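Local coordinates for putative adenylate cyclase (Vibrio parahaemolyticus, PDB 2ACA) that belongs to the CYTH family and is a putative class IV-like adenylate cyclase, which would convert ATP to cyclic AMP, at the interface of chains A and B. Sequence-based numbering; all coordinates share one arbitrary frame. Chains: chain A/B, putative adenylate cyclase.

The interface of chains A and B. Residues chain A 62, 100, 103, 105; chain B 62, 100, 103, 105.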
loop_
_atom_site.group_PDB
_atom_site.type_symbol
_atom_site.label_atom_id
_atom_site.label_comp_id
_atom_site.label_asym_id
_atom_site.label_seq_id
_atom_site.Cartn_x
_atom_site.Cartn_y
_atom_site.Cartn_z
ATOM N N LEU A 62 7.126 11.379 1.907
ATOM C CA LEU A 62 6.304 10.290 1.393
ATOM C C LEU A 62 7.201 9.526 0.434
ATOM O O LEU A 62 7.704 10.095 -0.525
ATOM C CB LEU A 62 5.096 10.872 0.654
ATOM C CG LEU A 62 4.236 9.945 -0.206
ATOM C CD1 LEU A 62 3.616 8.840 0.627
ATOM C CD2 LEU A 62 3.144 10.785 -0.870
ATOM N N LEU A 100 -0.638 7.340 -6.432
ATOM C CA LEU A 100 -0.162 8.575 -5.806
ATOM C C LEU A 100 -0.226 9.754 -6.793
ATOM O O LEU A 100 -0.525 10.887 -6.417
ATOM C CB LEU A 100 1.275 8.408 -5.287
ATOM C CG LEU A 100 1.499 7.603 -4.003
ATOM C CD1 LEU A 100 2.981 7.655 -3.601
ATOM C CD2 LEU A 100 0.629 8.177 -2.899
HETATM N N MSE A 103 -3.554 10.814 -7.087
HETATM C CA MSE A 103 -3.895 11.523 -5.852
HETATM C C MSE A 103 -3.312 12.932 -5.831
HETATM O O MSE A 103 -3.398 13.636 -4.825
HETATM C CB MSE A 103 -3.413 10.726 -4.632
HETATM C CG MSE A 103 -4.332 9.542 -4.278
HETATM SE SE MSE A 103 -3.491 8.070 -3.317
HETATM C CE MSE A 103 -3.468 8.828 -1.537
ATOM N N TYR A 105 -0.010 13.680 -6.385
ATOM C CA TYR A 105 1.399 13.715 -5.997
ATOM C C TYR A 105 2.339 13.525 -7.189
ATOM O O TYR A 105 1.969 12.915 -8.184
ATOM C CB TYR A 105 1.675 12.625 -4.959
ATOM C CG TYR A 105 1.019 12.887 -3.624
ATOM C CD1 TYR A 105 1.595 13.764 -2.707
ATOM C CD2 TYR A 105 -0.194 12.278 -3.286
ATOM C CE1 TYR A 105 0.985 14.031 -1.477
ATOM C CE2 TYR A 105 -0.817 12.538 -2.059
ATOM C CZ TYR A 105 -0.218 13.416 -1.159
ATOM O OH TYR A 105 -0.803 13.671 0.066
ATOM N N LEU B 62 -10.827 7.055 -2.942
ATOM C CA LEU B 62 -9.588 6.571 -2.345
ATOM C C LEU B 62 -10.059 5.660 -1.220
ATOM O O LEU B 62 -10.643 6.122 -0.240
ATOM C CB LEU B 62 -8.774 7.745 -1.811
ATOM C CG LEU B 62 -7.693 7.456 -0.769
ATOM C CD1 LEU B 62 -6.772 6.361 -1.247
ATOM C CD2 LEU B 62 -6.929 8.751 -0.484
ATOM N N LEU B 100 -2.462 7.922 5.560
ATOM C CA LEU B 100 -3.390 8.787 4.813
ATOM C C LEU B 100 -3.809 9.967 5.683
ATOM O O LEU B 100 -4.029 11.077 5.200
ATOM C CB LEU B 100 -4.636 8.011 4.374
ATOM C CG LEU B 100 -4.436 6.941 3.292
ATOM C CD1 LEU B 100 -5.799 6.389 2.850
ATOM C CD2 LEU B 100 -3.702 7.546 2.110
HETATM N N MSE B 103 -1.104 12.389 5.733
HETATM C CA MSE B 103 -1.050 13.036 4.426
HETATM C C MSE B 103 -2.179 14.041 4.190
HETATM O O MSE B 103 -2.260 14.650 3.123
HETATM C CB MSE B 103 -1.047 11.971 3.331
HETATM C CG MSE B 103 0.209 11.124 3.330
HETATM SE SE MSE B 103 0.011 9.470 2.379
HETATM C CE MSE B 103 -0.352 10.152 0.602
ATOM N N TYR B 105 -5.710 13.359 4.728
ATOM C CA TYR B 105 -7.012 12.791 4.407
ATOM C C TYR B 105 -7.733 12.399 5.691
ATOM O O TYR B 105 -7.116 12.290 6.758
ATOM C CB TYR B 105 -6.856 11.543 3.530
ATOM C CG TYR B 105 -6.209 11.796 2.182
ATOM C CD1 TYR B 105 -6.944 12.320 1.113
ATOM C CD2 TYR B 105 -4.852 11.526 1.981
ATOM C CE1 TYR B 105 -6.340 12.568 -0.124
ATOM C CE2 TYR B 105 -4.237 11.771 0.752
ATOM C CZ TYR B 105 -4.985 12.290 -0.294
ATOM O OH TYR B 105 -4.371 12.537 -1.494
HETATM O O HOH W 1 -5.858 13.887 -3.302
HETATM O O HOH W 2 -0.289 15.778 1.381
#
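A:Met103 and B:Met103, both selenomethionines, swap places across a two-fold axis, each pushing its methyl end into an apolar notch of the other chain: a compact example of reciprocal knob-into-pocket packing. The CE methyl of A:Met103 meets the CD2 branch of B:Leu62 at 3.6 Å, the two side chains crossing at about a right angle. B:Leu100 adds its own CD2, 3.9 Å from that same CE, while the methyl lies 3.8 Å from CE2 of B:Tyr105, off the ring plane and beneath the rim of its face. A bend at chi3 (79°) turns this methyl away from the extended course of its chain and into the notch. In the twin, B:Met103 CE lies 3.6 Å from A:Tyr105 CE2, with A:Leu62 and A:Leu100 contributing their CD2 methyls. The two CE methyls approach within 4.0 Å of each other, joining both notches into one apolar core. Within each chain Leu62 CD2 also covers one face of the Tyr105 ring, over its centre in chain B but nearer the rim in chain A, and shares that face with the partner's methionine methyl, which sits nearer the CE2 rim.

The hydroxyl side is looser and wet. Here the two tyrosines come from opposite directions, and a water links each phenol hydroxyl to the partner's main chain: B:Tyr105 OH is 2.7 Å from water 1, which in turn reaches the carbonyl O of A:Met103 at 2.9 Å. Water 2 links A:Tyr105 OH to B:Met103 O in the same way.

This pairing may or may not persist in solution. In each CYTH-domain subunit, Leu62 comes from strand 61-68, Leu100 from helix 93-102, and Met103 and Tyr105 from the turn between that helix and strand 106-107.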